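ESX-5 secretion-associated protein EspG5 (Mycobacterium marinum, PDB 6VJ5) acts as a specific chaperone for its cognate PE/PPE proteins, preventing aggregation of their dimers, and is required for the secretion of LipY and PE31/PPE18. Local coordinates at residues 274-277 with 278-282; 153-156 with 157-161; 54-58 with 59-63; 103-106 with 107-110. All coordinates share one frame; numbering follows the deposited sequence.

Contact 1 (274-277 with 278-282); sequences TPQL and VQVGV
The amide of Gln-276 meets Val-280 through its oxygen, with OE1 4.2 Å from CG2 and the two side chains lying alongside each other and pointing the same way, on the more open side of the helix. The peptide groups are the other flat units. The carbonyl of Thr-274 receives Val-278 N at 2.8 Å almost head-on, whereas the N-H of Gln-279 reaches Pro-275 O from above its carbonyl plane, 39° out of it. Beside these bonds the valine branches lean on carbonyl oxygens: Val-278 CG2 lies 3.3 Å from Thr-274 O, and Val-280 CG2 lies 3.2 Å from Gln-276 O.

This is the start of helix 275-286, with Thr-274 as N-cap. At chi1 64° its hydroxyl swings back to the chain, and OG1 accepts from Leu-277 N at 2.9 Å. Pro-275 suits the first turn, where its missing N-H costs no helical bond. Buried Val-278 packs against helix 147-159, while Leu-277 touches Cys-271 and Pro-272 of strand 267-272.

The hydroxyl thus supplies an acceptor to a first-turn N-H that no earlier helical carbonyl can serve, while apolar branches hold the same turn against its neighbours.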
loop_
_atom_site.group_PDB
_atom_site.type_symbol
_atom_site.label_atom_id
_atom_site.label_comp_id
_atom_site.label_asym_id
_atom_site.label_seq_id
_atom_site.Cartn_x
_atom_site.Cartn_y
_atom_site.Cartn_z
ATOM N N THR C 274 -34.230 3.178 -27.951
ATOM C CA THR C 274 -34.703 4.457 -28.455
ATOM C C THR C 274 -34.193 5.586 -27.562
ATOM O O THR C 274 -34.026 5.400 -26.353
ATOM C CB THR C 274 -36.228 4.508 -28.498
ATOM O OG1 THR C 274 -36.752 4.415 -27.165
ATOM C CG2 THR C 274 -36.780 3.373 -29.343
ATOM N N PRO C 275 -33.949 6.770 -28.127
ATOM C CA PRO C 275 -33.541 7.901 -27.274
ATOM C C PRO C 275 -34.451 8.091 -26.074
ATOM O O PRO C 275 -33.974 8.454 -24.991
ATOM C CB PRO C 275 -33.592 9.100 -28.232
ATOM C CG PRO C 275 -33.369 8.501 -29.594
ATOM C CD PRO C 275 -34.051 7.149 -29.550
ATOM N N GLN C 276 -35.753 7.834 -26.226
ATOM C CA GLN C 276 -36.661 7.990 -25.096
ATOM C C GLN C 276 -36.468 6.880 -24.070
ATOM O O GLN C 276 -36.436 7.148 -22.863
ATOM C CB GLN C 276 -38.111 8.015 -25.573
ATOM C CG GLN C 276 -39.113 8.295 -24.458
ATOM C CD GLN C 276 -40.400 7.500 -24.601
ATOM O OE1 GLN C 276 -40.957 7.022 -23.614
ATOM N NE2 GLN C 276 -40.877 7.356 -25.833
ATOM N N LEU C 277 -36.348 5.630 -24.522
ATOM C CA LEU C 277 -36.211 4.523 -23.581
ATOM C C LEU C 277 -34.840 4.516 -22.921
ATOM O O LEU C 277 -34.715 4.089 -21.768
ATOM C CB LEU C 277 -36.470 3.199 -24.290
ATOM C CG LEU C 277 -37.931 2.974 -24.675
ATOM C CD1 LEU C 277 -38.065 1.773 -25.594
ATOM C CD2 LEU C 277 -38.794 2.790 -23.435
ATOM N N VAL C 278 -33.805 4.971 -23.629
ATOM C CA VAL C 278 -32.508 5.160 -22.988
ATOM C C VAL C 278 -32.612 6.226 -21.905
ATOM O O VAL C 278 -31.963 6.135 -20.856
ATOM C CB VAL C 278 -31.437 5.517 -24.034
ATOM C CG1 VAL C 278 -30.121 5.859 -23.349
ATOM C CG2 VAL C 278 -31.247 4.363 -25.004
ATOM N N GLN C 279 -33.427 7.256 -22.143
ATOM C CA GLN C 279 -33.706 8.238 -21.099
ATOM C C GLN C 279 -34.476 7.602 -19.948
ATOM O O GLN C 279 -34.213 7.903 -18.778
ATOM C CB GLN C 279 -34.481 9.420 -21.691
ATOM C CG GLN C 279 -34.954 10.467 -20.685
ATOM C CD GLN C 279 -36.304 10.129 -20.066
ATOM O OE1 GLN C 279 -36.458 10.146 -18.845
ATOM N NE2 GLN C 279 -37.288 9.824 -20.908
ATOM N N VAL C 280 -35.418 6.709 -20.256
ATOM C CA VAL C 280 -36.157 6.029 -19.198
ATOM C C VAL C 280 -35.227 5.142 -18.384
ATOM O O VAL C 280 -35.381 5.012 -17.163
ATOM C CB VAL C 280 -37.321 5.218 -19.794
ATOM C CG1 VAL C 280 -37.985 4.364 -18.718
ATOM C CG2 VAL C 280 -38.336 6.139 -20.454
ATOM N N GLY C 281 -34.250 4.518 -19.041
ATOM C CA GLY C 281 -33.354 3.623 -18.329
ATOM C C GLY C 281 -32.426 4.362 -17.388
ATOM O O GLY C 281 -32.178 3.910 -16.266
ATOM N N VAL C 282 -31.898 5.506 -17.829
ATOM C CA VAL C 282 -31.055 6.322 -16.960
ATOM C C VAL C 282 -31.845 6.770 -15.738
ATOM O O VAL C 282 -31.380 6.665 -14.597
ATOM C CB VAL C 282 -30.487 7.523 -17.738
ATOM C CG1 VAL C 282 -29.832 8.513 -16.782
ATOM C CG2 VAL C 282 -29.512 7.042 -18.806
#

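Contact 2 (153-156 with 157-161); sequences LVID and GLESI
Gly-157 N to Leu-153 O, Leu-158 N to Val-154 O, Glu-159 N to Ile-155 O and Ser-160 N to Asp-156 O are four successive bonds, each reaching back four residues. They are not uniform. The bond from Glu-159 N to Ile-155 O is short, 2.7 Å, and nearly straight at 177°, while the first and last, Gly-157 N to Leu-153 O and Ser-160 N to Asp-156 O, are both 3.1 Å.

Ile-155 and Glu-159, one turn apart, run alongside each other in the same direction: Ile-155 CG2 rests 3.9 Å from Glu-159 CG, so the methylene part of the acid gives the isoleucine an apolar neighbour. With chi1 -61°, Glu-159 CG stands beside its own backbone N and 3.3 Å from Ile-155 O; a bend at chi2 then turns the carboxylate aside, and OE2 forms a salt bridge with Arg-251 of strand 250-256.

This part of helix 147-159 lies against the large antiparallel sheet. Val-154 and Leu-158, both buried, face strand 221-231: both touch Val-223, Val-154 also Val-225 and Leu-158 also Ala-221; branched and long apolar chains suit that side. Asp-156 points from the exposed side, where a charge is easily hydrated. Beyond them Ser-160 folds its hydroxyl back on the helix, OG donating to Gly-157 O at 2.6 Å, a short side-chain bond that gives this carbonyl a partner.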
loop_
_atom_site.group_PDB
_atom_site.type_symbol
_atom_site.label_atom_id
_atom_site.label_comp_id
_atom_site.label_asym_id
_atom_site.label_seq_id
_atom_site.Cartn_x
_atom_site.Cartn_y
_atom_site.Cartn_z
ATOM N N LEU C 153 -25.461 12.332 -22.825
ATOM C CA LEU C 153 -24.010 12.228 -22.727
ATOM C C LEU C 153 -23.543 10.797 -22.955
ATOM O O LEU C 153 -22.509 10.570 -23.594
ATOM C CB LEU C 153 -23.537 12.733 -21.366
ATOM C CG LEU C 153 -23.729 14.226 -21.102
ATOM C CD1 LEU C 153 -23.373 14.542 -19.653
ATOM C CD2 LEU C 153 -22.891 15.066 -22.050
ATOM N N VAL C 154 -24.284 9.818 -22.432
ATOM C CA VAL C 154 -23.917 8.423 -22.656
ATOM C C VAL C 154 -24.029 8.086 -24.138
ATOM O O VAL C 154 -23.106 7.522 -24.738
ATOM C CB VAL C 154 -24.793 7.488 -21.804
ATOM C CG1 VAL C 154 -24.416 6.035 -22.074
ATOM C CG2 VAL C 154 -24.658 7.823 -20.328
ATOM N N ILE C 155 -25.166 8.431 -24.748
ATOM C CA ILE C 155 -25.386 8.122 -26.158
ATOM C C ILE C 155 -24.281 8.727 -27.014
ATOM O O ILE C 155 -23.715 8.064 -27.894
ATOM C CB ILE C 155 -26.775 8.616 -26.607
ATOM C CG1 ILE C 155 -27.881 7.857 -25.867
ATOM C CG2 ILE C 155 -26.916 8.472 -28.118
ATOM C CD1 ILE C 155 -29.252 8.502 -25.986
ATOM N N ASP C 156 -23.962 10.003 -26.777
ATOM C CA ASP C 156 -22.912 10.652 -27.554
ATOM C C ASP C 156 -21.595 9.897 -27.429
ATOM O O ASP C 156 -20.874 9.721 -28.418
ATOM C CB ASP C 156 -22.747 12.103 -27.110
ATOM C CG ASP C 156 -23.503 13.071 -28.004
ATOM O OD1 ASP C 156 -24.342 12.618 -28.812
ATOM O OD2 ASP C 156 -23.245 14.287 -27.906
ATOM N N GLY C 157 -21.264 9.442 -26.221
ATOM C CA GLY C 157 -20.053 8.655 -26.051
ATOM C C GLY C 157 -20.127 7.325 -26.783
ATOM O O GLY C 157 -19.134 6.844 -27.335
ATOM N N LEU C 158 -21.308 6.711 -26.789
ATOM C CA LEU C 158 -21.469 5.424 -27.454
ATOM C C LEU C 158 -21.393 5.576 -28.969
ATOM O O LEU C 158 -20.661 4.837 -29.639
ATOM C CB LEU C 158 -22.791 4.789 -27.028
ATOM C CG LEU C 158 -23.100 3.418 -27.623
ATOM C CD1 LEU C 158 -21.898 2.498 -27.495
ATOM C CD2 LEU C 158 -24.313 2.810 -26.936
ATOM N N GLU C 159 -22.126 6.546 -29.526
ATOM C CA GLU C 159 -22.061 6.778 -30.965
ATOM C C GLU C 159 -20.646 7.128 -31.413
ATOM O O GLU C 159 -20.259 6.816 -32.545
ATOM C CB GLU C 159 -23.029 7.892 -31.370
ATOM C CG GLU C 159 -24.502 7.607 -31.072
ATOM C CD GLU C 159 -25.157 6.696 -32.098
ATOM O OE1 GLU C 159 -24.434 6.123 -32.932
ATOM O OE2 GLU C 159 -26.401 6.557 -32.074
ATOM N N SER C 160 -19.857 7.773 -30.551
ATOM C CA SER C 160 -18.480 8.081 -30.918
ATOM C C SER C 160 -17.629 6.832 -31.102
ATOM O O SER C 160 -16.535 6.931 -31.666
ATOM C CB SER C 160 -17.827 8.987 -29.868
ATOM O OG SER C 160 -17.489 8.264 -28.699
ATOM N N ILE C 161 -18.096 5.678 -30.643
ATOM C CA ILE C 161 -17.415 4.411 -30.841
ATOM C C ILE C 161 -17.975 3.665 -32.042
ATOM O O ILE C 161 -17.223 3.169 -32.878
ATOM C CB ILE C 161 -17.509 3.551 -29.561
ATOM C CG1 ILE C 161 -16.785 4.234 -28.400
ATOM C CG2 ILE C 161 -16.936 2.166 -29.813
ATOM C CD1 ILE C 161 -17.085 3.613 -27.055
#

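Contact 3 (54-58 with 59-63); sequences AVMRE and QGIVV
Met-56 and Val-62 are joined where helix 51-58 ends in a Schellman motif and the chain turns into the short strand 62-63. Gly-60 eases the reversal: its phi of 77° costs little without a side chain. Gly-60 N bonds weakly back to Arg-57 O, and further on Val-62 N also reaches Met-56 O, at 3.3 Å and from well above the carbonyl plane.

The packed side is apolar. Met-56 CB lies 4.2 Å from Ile-61 CB and 4.5 Å from Val-62 CG2, and all three residues are buried. Val-12 of strand 10-13 touches both Met-56 and Ile-61, and Leu-20 of helix 14-23 touches both Met-56 and Val-62. A long, flexible methionine suits such a junction, as do the compact branched chains around it.

The other side is looser and faces solvent. Val-55, Glu-58 and Gln-59 are exposed, and the bond from Gln-59 N to Val-55 O is weak, 3.5 Å long. With chi1 -63° the CG of Gln-59 stands beside its backbone N and 3.8 Å from Val-55 O; a bend at chi2 then turns the amide aside.

Between the two sides, Arg-57 runs extended from CG to NE, with NE bonded to Gly-64 O and NH2 to Asn-48 OD1. At its root, Arg-57 CA directs a C-H toward Val-62 O, 3.4 Å away, with 162° at the hydrogen.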
loop_
_atom_site.group_PDB
_atom_site.type_symbol
_atom_site.label_atom_id
_atom_site.label_comp_id
_atom_site.label_asym_id
_atom_site.label_seq_id
_atom_site.Cartn_x
_atom_site.Cartn_y
_atom_site.Cartn_z
ATOM N N ALA C 54 7.071 18.127 -12.836
ATOM C CA ALA C 54 7.492 19.257 -13.657
ATOM C C ALA C 54 6.624 19.398 -14.901
ATOM O O ALA C 54 6.441 20.511 -15.406
ATOM C CB ALA C 54 8.962 19.107 -14.050
ATOM N N VAL C 55 6.087 18.288 -15.411
ATOM C CA VAL C 55 5.197 18.362 -16.565
ATOM C C VAL C 55 3.918 19.103 -16.200
ATOM O O VAL C 55 3.408 19.913 -16.984
ATOM C CB VAL C 55 4.904 16.946 -17.097
ATOM C CG1 VAL C 55 3.871 16.989 -18.210
ATOM C CG2 VAL C 55 6.196 16.292 -17.573
ATOM N N MET C 56 3.384 18.847 -15.002
ATOM C CA MET C 56 2.192 19.553 -14.554
ATOM C C MET C 56 2.496 20.990 -14.150
ATOM O O MET C 56 1.585 21.824 -14.154
ATOM C CB MET C 56 1.544 18.804 -13.385
ATOM C CG MET C 56 0.999 17.435 -13.766
ATOM S SD MET C 56 -0.342 16.851 -12.706
ATOM C CE MET C 56 0.569 16.069 -11.372
ATOM N N ARG C 57 3.748 21.299 -13.797
ATOM C CA ARG C 57 4.098 22.683 -13.493
ATOM C C ARG C 57 4.105 23.543 -14.751
ATOM O O ARG C 57 3.856 24.753 -14.678
ATOM C CB ARG C 57 5.468 22.756 -12.814
ATOM C CG ARG C 57 5.499 22.222 -11.396
ATOM C CD ARG C 57 6.810 22.569 -10.692
ATOM N NE ARG C 57 6.810 22.113 -9.304
ATOM C CZ ARG C 57 7.373 20.983 -8.882
ATOM N NH1 ARG C 57 7.999 20.182 -9.736
ATOM N NH2 ARG C 57 7.310 20.656 -7.599
ATOM N N GLU C 58 4.389 22.942 -15.907
ATOM C CA GLU C 58 4.431 23.704 -17.148
ATOM C C GLU C 58 3.033 24.030 -17.652
ATOM O O GLU C 58 2.807 25.116 -18.197
ATOM C CB GLU C 58 5.216 22.930 -18.206
ATOM C CG GLU C 58 6.683 22.770 -17.866
ATOM C CD GLU C 58 7.435 21.949 -18.890
ATOM O OE1 GLU C 58 6.778 21.318 -19.746
ATOM O OE2 GLU C 58 8.683 21.936 -18.842
ATOM N N GLN C 59 2.085 23.113 -17.475
ATOM C CA GLN C 59 0.704 23.359 -17.870
ATOM C C GLN C 59 -0.031 24.279 -16.903
ATOM O O GLN C 59 -1.205 24.585 -17.134
ATOM C CB GLN C 59 -0.062 22.035 -17.981
ATOM C CG GLN C 59 0.461 21.099 -19.051
ATOM C CD GLN C 59 0.558 21.763 -20.410
ATOM O OE1 GLN C 59 1.646 22.124 -20.860
ATOM N NE2 GLN C 59 -0.581 21.931 -21.072
ATOM N N GLY C 60 0.621 24.719 -15.828
ATOM C CA GLY C 60 -0.030 25.538 -14.829
ATOM C C GLY C 60 -0.930 24.787 -13.876
ATOM O O GLY C 60 -1.526 25.413 -12.989
ATOM N N ILE C 61 -1.054 23.468 -14.032
ATOM C CA ILE C 61 -1.905 22.685 -13.141
ATOM C C ILE C 61 -1.427 22.814 -11.703
ATOM O O ILE C 61 -2.233 22.911 -10.768
ATOM C CB ILE C 61 -1.929 21.214 -13.594
ATOM C CG1 ILE C 61 -2.394 21.114 -15.047
ATOM C CG2 ILE C 61 -2.823 20.386 -12.684
ATOM C CD1 ILE C 61 -2.261 19.724 -15.632
ATOM N N VAL C 62 -0.114 22.806 -11.502
ATOM C CA VAL C 62 0.492 22.997 -10.193
ATOM C C VAL C 62 1.390 24.221 -10.283
ATOM O O VAL C 62 2.318 24.258 -11.101
ATOM C CB VAL C 62 1.286 21.763 -9.741
ATOM C CG1 VAL C 62 2.125 22.100 -8.520
ATOM C CG2 VAL C 62 0.341 20.608 -9.448
ATOM N N VAL C 63 1.104 25.221 -9.458
ATOM C CA VAL C 63 1.919 26.425 -9.366
ATOM C C VAL C 63 2.791 26.268 -8.127
ATOM O O VAL C 63 2.292 26.287 -6.997
ATOM C CB VAL C 63 1.057 27.692 -9.300
ATOM C CG1 VAL C 63 1.892 28.909 -9.664
ATOM C CG2 VAL C 63 -0.148 27.558 -10.219
#

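Contact 4 (103-106 with 107-110); sequences DQPP and GSRD
Hydrogen bonds between side chains tie Gln-104 to Ser-108 and Asp-110. Ser-108 OG donates to Gln-104 OE1 at 2.8 Å, approaching from above the amide plane, 36° out of it. The other end of the same amide is held more loosely: Gln-104 NE2 points at Asp-110 OD2 in a weak bond of 3.4 Å, the amide and carboxylate planes 39° apart. A bend at chi2, -76°, turns the amide back, so that both its ends find partners.

Ser-108 OG also accepts from Asp-110 N at 3.2 Å, an ST turn, so one hydroxyl both donates and accepts. Arg-109 NE donates to Gly-107 O at 3.2 Å. Pro-105 to Ser-108 forms a type II beta turn, closed by a weak bond from Ser-108 N to Pro-105 O. Pro-106 and Gly-107 fit its two central positions, the ring restricting phi and the glycine accepting a positive phi.

Apolar contact is slight, Pro-105 CG lying 4.1 Å from Ser-108 CB. Outward, Pro-106 packs on an apolar side chain of another protein chain, and Arg-109 NH1 makes a salt bridge with an acidic one there, besides bonding Cys-35 O.

Polar bonds rather than a buried core thus shape this loop between strands 83-91 and 115-123; the turn and the residue after it present Pro-106 and Arg-109 to the other chain, consistent with a part in the chaperone's recognition of its partner.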
loop_
_atom_site.group_PDB
_atom_site.type_symbol
_atom_site.label_atom_id
_atom_site.label_comp_id
_atom_site.label_asym_id
_atom_site.label_seq_id
_atom_site.Cartn_x
_atom_site.Cartn_y
_atom_site.Cartn_z
ATOM N N ASP C 103 0.884 -11.912 -17.794
ATOM C CA ASP C 103 1.974 -11.068 -17.328
ATOM C C ASP C 103 1.483 -9.697 -16.870
ATOM O O ASP C 103 2.280 -8.757 -16.771
ATOM C CB ASP C 103 3.042 -10.913 -18.413
ATOM C CG ASP C 103 4.277 -11.751 -18.136
ATOM O OD1 ASP C 103 4.136 -12.841 -17.543
ATOM O OD2 ASP C 103 5.390 -11.311 -18.493
ATOM N N GLN C 104 0.188 -9.559 -16.612
ATOM C CA GLN C 104 -0.319 -8.382 -15.913
ATOM C C GLN C 104 0.115 -8.474 -14.457
ATOM O O GLN C 104 -0.195 -9.473 -13.793
ATOM C CB GLN C 104 -1.837 -8.290 -16.003
ATOM C CG GLN C 104 -2.342 -7.639 -17.282
ATOM C CD GLN C 104 -2.187 -6.127 -17.265
ATOM O OE1 GLN C 104 -2.837 -5.433 -16.480
ATOM N NE2 GLN C 104 -1.330 -5.610 -18.137
ATOM N N PRO C 105 0.833 -7.489 -13.923
ATOM C CA PRO C 105 1.282 -7.579 -12.529
ATOM C C PRO C 105 0.101 -7.530 -11.579
ATOM O O PRO C 105 -1.001 -7.104 -11.962
ATOM C CB PRO C 105 2.189 -6.349 -12.365
ATOM C CG PRO C 105 1.678 -5.372 -13.385
ATOM C CD PRO C 105 1.224 -6.212 -14.553
ATOM N N PRO C 106 0.284 -7.960 -10.334
ATOM C CA PRO C 106 -0.788 -7.814 -9.342
ATOM C C PRO C 106 -1.154 -6.347 -9.155
ATOM O O PRO C 106 -0.293 -5.465 -9.159
ATOM C CB PRO C 106 -0.183 -8.420 -8.069
ATOM C CG PRO C 106 1.320 -8.308 -8.271
ATOM C CD PRO C 106 1.524 -8.509 -9.754
ATOM N N GLY C 107 -2.453 -6.092 -9.009
ATOM C CA GLY C 107 -2.928 -4.738 -8.784
ATOM C C GLY C 107 -2.646 -3.782 -9.918
ATOM O O GLY C 107 -2.536 -2.573 -9.689
ATOM N N SER C 108 -2.516 -4.291 -11.141
ATOM C CA SER C 108 -2.266 -3.427 -12.284
ATOM C C SER C 108 -3.321 -2.332 -12.354
ATOM O O SER C 108 -4.509 -2.575 -12.143
ATOM C CB SER C 108 -2.275 -4.249 -13.574
ATOM O OG SER C 108 -1.997 -3.429 -14.694
ATOM N N ARG C 109 -2.882 -1.116 -12.638
ATOM C CA ARG C 109 -3.810 -0.013 -12.838
ATOM C C ARG C 109 -4.212 0.136 -14.300
ATOM O O ARG C 109 -4.983 1.043 -14.627
ATOM C CB ARG C 109 -3.194 1.285 -12.310
ATOM C CG ARG C 109 -2.683 1.188 -10.863
ATOM C CD ARG C 109 -3.815 1.256 -9.840
ATOM N NE ARG C 109 -4.456 -0.033 -9.585
ATOM C CZ ARG C 109 -5.546 -0.185 -8.837
ATOM N NH1 ARG C 109 -6.115 0.875 -8.276
ATOM N NH2 ARG C 109 -6.074 -1.390 -8.652
ATOM N N ASP C 110 -3.722 -0.736 -15.183
ATOM C CA ASP C 110 -4.126 -0.679 -16.577
ATOM C C ASP C 110 -5.613 -0.995 -16.713
ATOM O O ASP C 110 -6.220 -1.653 -15.861
ATOM C CB ASP C 110 -3.340 -1.675 -17.432
ATOM C CG ASP C 110 -1.881 -1.310 -17.583
ATOM O OD1 ASP C 110 -1.530 -0.112 -17.473
ATOM O OD2 ASP C 110 -1.085 -2.240 -17.832
#

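Overall arrangement
Along the chain the order is contact 3, contact 4, contact 2, contact 1, each closing before the next opens. Contacts 1 and 2 are neighbours, centres 13 Å apart: helices 275-286 and 147-159 touch, Val-278 CG1 lying 3.8 Å from Ile-155 CD1. Contact 3, in the outlying N-terminal part, and contact 4, in the loop joining strands 83-91 and 115-123 of the large antiparallel sheet, both lie across the chain's centre from contact 1, with centres about 41 Å and 36 Å from it. Contacts 3 and 4 are about 28 Å apart between centres. Contact 4 alone meets another protein chain; the others lie wholly within EspG5, contact 1 at a helix start, contact 3 after a helix end.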